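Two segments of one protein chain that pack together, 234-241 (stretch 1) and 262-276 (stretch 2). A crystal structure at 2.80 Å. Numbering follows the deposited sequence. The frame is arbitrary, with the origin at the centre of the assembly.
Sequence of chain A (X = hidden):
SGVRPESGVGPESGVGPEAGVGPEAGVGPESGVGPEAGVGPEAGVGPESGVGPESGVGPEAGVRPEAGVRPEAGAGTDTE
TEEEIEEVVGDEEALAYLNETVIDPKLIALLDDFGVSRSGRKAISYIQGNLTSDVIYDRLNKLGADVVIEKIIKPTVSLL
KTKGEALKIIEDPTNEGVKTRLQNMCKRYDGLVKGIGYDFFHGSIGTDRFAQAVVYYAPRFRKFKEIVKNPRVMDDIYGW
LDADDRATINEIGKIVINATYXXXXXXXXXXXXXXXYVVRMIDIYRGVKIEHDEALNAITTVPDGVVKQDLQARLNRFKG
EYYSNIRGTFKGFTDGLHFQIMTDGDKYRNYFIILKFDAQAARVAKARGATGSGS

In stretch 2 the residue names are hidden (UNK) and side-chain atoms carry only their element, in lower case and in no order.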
# COMPACT_ATOMS: atom_id res chain seq x y z
N MSE A 234 -16.45 -8.27 -8.02
CA MSE A 234 -15.44 -8.11 -6.95
C MSE A 234 -14.03 -8.53 -7.32
O MSE A 234 -13.07 -8.02 -6.75
CB MSE A 234 -15.82 -8.83 -5.67
CG MSE A 234 -17.29 -8.65 -5.37
SE MSE A 234 -17.67 -9.28 -3.54
CE MSE A 234 -19.54 -9.79 -3.86
N ASP A 235 -13.88 -9.45 -8.27
CA ASP A 235 -12.55 -9.88 -8.67
C ASP A 235 -11.83 -8.85 -9.56
O ASP A 235 -10.72 -9.09 -10.03
CB ASP A 235 -12.59 -11.26 -9.36
CG ASP A 235 -13.00 -12.38 -8.41
OD1 ASP A 235 -12.79 -12.25 -7.18
OD2 ASP A 235 -13.53 -13.41 -8.90
N ASP A 236 -12.48 -7.71 -9.82
CA ASP A 236 -11.84 -6.63 -10.53
C ASP A 236 -11.96 -5.37 -9.71
O ASP A 236 -13.03 -5.08 -9.16
CB ASP A 236 -12.50 -6.44 -11.90
CG ASP A 236 -11.61 -5.70 -12.90
OD1 ASP A 236 -10.35 -5.68 -12.76
OD2 ASP A 236 -12.18 -5.14 -13.85
N ILE A 237 -10.88 -4.61 -9.63
CA ILE A 237 -10.95 -3.37 -8.88
C ILE A 237 -12.04 -2.45 -9.45
O ILE A 237 -12.78 -1.84 -8.68
CB ILE A 237 -9.58 -2.69 -8.70
CG1 ILE A 237 -9.08 -2.17 -10.04
CG2 ILE A 237 -8.56 -3.63 -8.06
CD1 ILE A 237 -9.27 -0.68 -10.17
N TYR A 238 -12.20 -2.41 -10.77
CA TYR A 238 -13.27 -1.56 -11.36
C TYR A 238 -14.66 -1.99 -10.91
O TYR A 238 -15.61 -1.24 -11.05
CB TYR A 238 -13.23 -1.54 -12.89
CG TYR A 238 -12.08 -0.82 -13.56
CD1 TYR A 238 -10.77 -1.34 -13.54
CD2 TYR A 238 -12.29 0.36 -14.25
CE1 TYR A 238 -9.71 -0.66 -14.16
CE2 TYR A 238 -11.24 1.04 -14.88
CZ TYR A 238 -9.97 0.53 -14.85
OH TYR A 238 -8.96 1.22 -15.50
N GLY A 239 -14.78 -3.20 -10.36
CA GLY A 239 -16.08 -3.71 -9.93
C GLY A 239 -16.58 -2.96 -8.72
O GLY A 239 -17.77 -2.92 -8.48
N TRP A 240 -15.65 -2.38 -7.98
CA TRP A 240 -15.96 -1.65 -6.75
C TRP A 240 -16.15 -0.16 -6.92
O TRP A 240 -16.74 0.49 -6.05
CB TRP A 240 -14.83 -1.86 -5.79
CG TRP A 240 -14.60 -3.25 -5.43
CD1 TRP A 240 -13.79 -4.13 -6.09
CD2 TRP A 240 -15.13 -3.95 -4.30
NE1 TRP A 240 -13.77 -5.35 -5.42
CE2 TRP A 240 -14.59 -5.26 -4.32
CE3 TRP A 240 -15.99 -3.59 -3.25
CZ2 TRP A 240 -14.91 -6.21 -3.35
CZ3 TRP A 240 -16.30 -4.54 -2.28
CH2 TRP A 240 -15.76 -5.83 -2.34
N LEU A 241 -15.62 0.37 -8.01
CA LEU A 241 -15.75 1.79 -8.38
C LEU A 241 -17.14 2.12 -8.86
O LEU A 241 -17.73 1.35 -9.62
CB LEU A 241 -14.76 2.15 -9.49
CG LEU A 241 -13.30 1.72 -9.23
CD1 LEU A 241 -12.33 2.18 -10.30
CD2 LEU A 241 -12.80 2.24 -7.90
N UNK A 262 0.88 1.04 -21.60
CA UNK A 262 -0.47 0.85 -22.14
C UNK A 262 -1.51 0.52 -21.05
O UNK A 262 -1.17 0.25 -19.89
o UNK A 262 -0.64 -2.66 -23.06
c UNK A 262 -0.06 -1.64 -22.63
o UNK A 262 0.85 -1.71 -21.77
c UNK A 262 -0.46 -0.26 -23.20
N UNK A 263 -2.78 0.51 -21.47
CA UNK A 263 -3.91 0.27 -20.58
C UNK A 263 -3.79 -0.97 -19.70
O UNK A 263 -4.27 -0.99 -18.57
c UNK A 263 -6.49 0.38 -20.55
c UNK A 263 -6.68 1.71 -19.79
c UNK A 263 -5.22 0.26 -21.37
n UNK A 263 -8.59 0.60 -18.57
c UNK A 263 -8.05 1.88 -19.13
N UNK A 264 -3.12 -2.00 -20.21
CA UNK A 264 -2.98 -3.25 -19.48
C UNK A 264 -2.02 -3.11 -18.31
O UNK A 264 -2.31 -3.60 -17.21
o UNK A 264 -4.79 -4.62 -21.02
c UNK A 264 -3.61 -4.94 -21.27
o UNK A 264 -3.30 -5.70 -22.21
c UNK A 264 -2.50 -4.39 -20.39
N UNK A 265 -0.88 -2.44 -18.57
CA UNK A 265 0.10 -2.20 -17.53
C UNK A 265 -0.50 -1.37 -16.41
O UNK A 265 -0.37 -1.70 -15.22
c UNK A 265 4.31 -2.56 -20.21
n UNK A 265 4.91 -1.55 -21.13
c UNK A 265 1.32 -1.52 -18.09
c UNK A 265 3.49 -1.73 -19.24
c UNK A 265 2.34 -2.50 -18.61
N UNK A 266 -1.20 -0.31 -16.82
CA UNK A 266 -1.85 0.60 -15.91
C UNK A 266 -2.82 -0.18 -15.04
O UNK A 266 -2.78 -0.08 -13.82
c UNK A 266 -4.86 2.42 -15.92
c UNK A 266 -2.59 1.67 -16.69
c UNK A 266 -2.92 3.56 -15.06
c UNK A 266 -3.73 4.41 -14.31
c UNK A 266 -5.68 3.26 -15.17
c UNK A 266 -5.12 4.26 -14.36
c UNK A 266 -3.47 2.55 -15.87
N UNK A 267 -3.65 -0.99 -15.68
CA UNK A 267 -4.56 -1.80 -14.92
C UNK A 267 -3.92 -2.81 -13.98
O UNK A 267 -4.50 -3.11 -12.93
c UNK A 267 -6.63 -1.46 -16.30
c UNK A 267 -5.59 -2.45 -15.81
n UNK A 267 -6.71 -0.30 -15.66
o UNK A 267 -7.37 -1.74 -17.23
N UNK A 268 -2.72 -3.30 -14.32
CA UNK A 268 -2.08 -4.25 -13.45
C UNK A 268 -1.64 -3.65 -12.12
O UNK A 268 -1.80 -4.28 -11.06
c UNK A 268 -0.93 -5.04 -14.09
o UNK A 268 0.75 -6.58 -13.20
n UNK A 268 -1.27 -6.58 -12.21
c UNK A 268 -0.41 -6.15 -13.13
N UNK A 269 -1.12 -2.43 -12.15
CA UNK A 269 -0.75 -1.81 -10.87
C UNK A 269 -1.97 -1.56 -10.00
O UNK A 269 -1.92 -1.79 -8.79
c UNK A 269 1.44 -0.93 -11.66
c UNK A 269 0.16 -0.57 -10.96
c UNK A 269 -0.46 0.42 -11.84
N UNK A 270 -3.08 -1.18 -10.63
CA UNK A 270 -4.30 -1.01 -9.86
C UNK A 270 -4.67 -2.29 -9.15
O UNK A 270 -4.96 -2.29 -7.97
c UNK A 270 -5.34 0.75 -11.51
c UNK A 270 -5.44 -0.57 -10.74
c UNK A 270 -4.74 1.88 -10.71
c UNK A 270 -6.71 1.17 -12.00
N UNK A 271 -4.63 -3.40 -9.88
CA UNK A 271 -4.96 -4.66 -9.30
C UNK A 271 -3.99 -5.15 -8.26
O UNK A 271 -4.38 -5.83 -7.31
c UNK A 271 -5.26 -5.73 -10.34
o UNK A 271 -7.47 -6.64 -10.03
c UNK A 271 -6.77 -5.82 -10.63
n UNK A 271 -7.29 -4.93 -11.49
N UNK A 272 -2.73 -4.76 -8.39
CA UNK A 272 -1.75 -5.27 -7.43
C UNK A 272 -1.98 -4.56 -6.10
O UNK A 272 -1.98 -5.16 -5.00
c UNK A 272 -0.34 -5.04 -7.93
o UNK A 272 -0.25 -5.32 -9.31
N UNK A 273 -2.20 -3.27 -6.23
CA UNK A 273 -2.31 -2.38 -5.11
C UNK A 273 -3.64 -2.59 -4.37
O UNK A 273 -3.70 -2.49 -3.16
c UNK A 273 -0.70 -0.55 -5.57
c UNK A 273 -2.15 -0.95 -5.67
c UNK A 273 -3.08 0.03 -5.02
N UNK A 274 -4.71 -2.89 -5.11
CA UNK A 274 -6.01 -3.13 -4.49
C UNK A 274 -6.86 -1.89 -4.32
O UNK A 274 -6.41 -0.74 -4.41
N UNK A 275 -8.13 -2.14 -4.06
CA UNK A 275 -9.09 -1.06 -3.97
C UNK A 275 -8.76 -0.01 -2.91
O UNK A 275 -9.01 1.17 -3.12
c UNK A 275 -11.45 -0.51 -3.46
c UNK A 275 -10.45 -1.63 -3.64
c UNK A 275 -10.88 -2.57 -4.75
N UNK A 276 -8.26 -0.45 -1.77
CA UNK A 276 -7.91 0.45 -0.70
C UNK A 276 -6.97 1.53 -1.20
O UNK A 276 -7.26 2.72 -1.03
c UNK A 276 -5.46 0.73 1.79
c UNK A 276 -7.70 0.74 2.59
c UNK A 276 -7.28 1.38 3.74
c UNK A 276 -6.80 0.42 1.60
c UNK A 276 -5.04 1.38 2.93
c UNK A 276 -7.26 -0.34 0.39
c UNK A 276 -5.95 1.69 3.91
o UNK A 276 -5.55 2.35 5.04

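Position 262 carries two carbons, the second bearing two oxygens, and lies beyond reach of stretch 1; a short carboxylate at the N-cap of the helix is Asp262. Position 263 has four carbons in a row ending in nitrogen, which makes it Lys263; its NZ gives a hydrogen bond to Tyr238 OH at 3.2 Å. Position 264 again shows two carbons and two oxygens, far from stretch 1: Asp264. Position 265, a second four-carbon chain ending in nitrogen, also out of reach, is Lys265.

At 266 one carbon leads to a six-carbon ring without a hydroxyl, hence Phe266; Tyr238 OH lies 3.9 Å from its CE2, near the ring plane and so at the edge. Position 267 has two carbons, the second carrying one oxygen and one nitrogen. That is an amide, Asn267, and its ND2 donates to Tyr238 OH at 2.7 Å, while Lys263 NZ donates to its OD1 at 3.0 Å. The same short amide at 268, turned off the contact, is Asn268. Position 269, with three carbons forked at the first and likewise distant from stretch 1, is Val269.

Position 270 has four carbons forked at the second, the pattern of Leu270. Its CD1 sits 3.7 Å from Ile237 CD1 and 4.1 Å from Tyr238 CE1. Position 271 bears a third such amide, Asn271; its ND2 makes a weak hydrogen bond to Asp236 OD1 (3.4 Å, 155°) and lies 3.6 Å from Ile237 CG1. One carbon and one oxygen at 272 define Ser272, whose CB points away and whose OG donates to Asn268 O at 2.6 Å. Position 273, three carbons forked at the first, is Val273, without contact.

No side-chain atom exists at 274. With phi/psi of 89/165°, a CB would jam against the carbonyl of the preceding residue, so the backbone itself calls for Gly274. Position 275 has three carbons forked at the first, Val275; its CG2 lies 3.6 Å from Trp240 CD1 and over the face of the five-membered ring, 29° off the normal, a CH-pi contact. At 276 one carbon and a six-carbon ring bearing oxygen give Tyr276, out of reach.

The contact buries 446 Å² in total. Ile237, with CB directed toward the helix, meets Leu270, Asn271 and Val275, residues brought together by successive turns; its CB lies 4.2 Å from Val275 CG2. Tyr238 starts sideways, but its hydroxyl reaches two nitrogen donors one turn apart, Lys263 NZ and Asn267 ND2. Apolar packing is thus joined to polar anchoring along the helix.

Stretch 2, residues 262-276: DKDKFNNVLNSVGVY
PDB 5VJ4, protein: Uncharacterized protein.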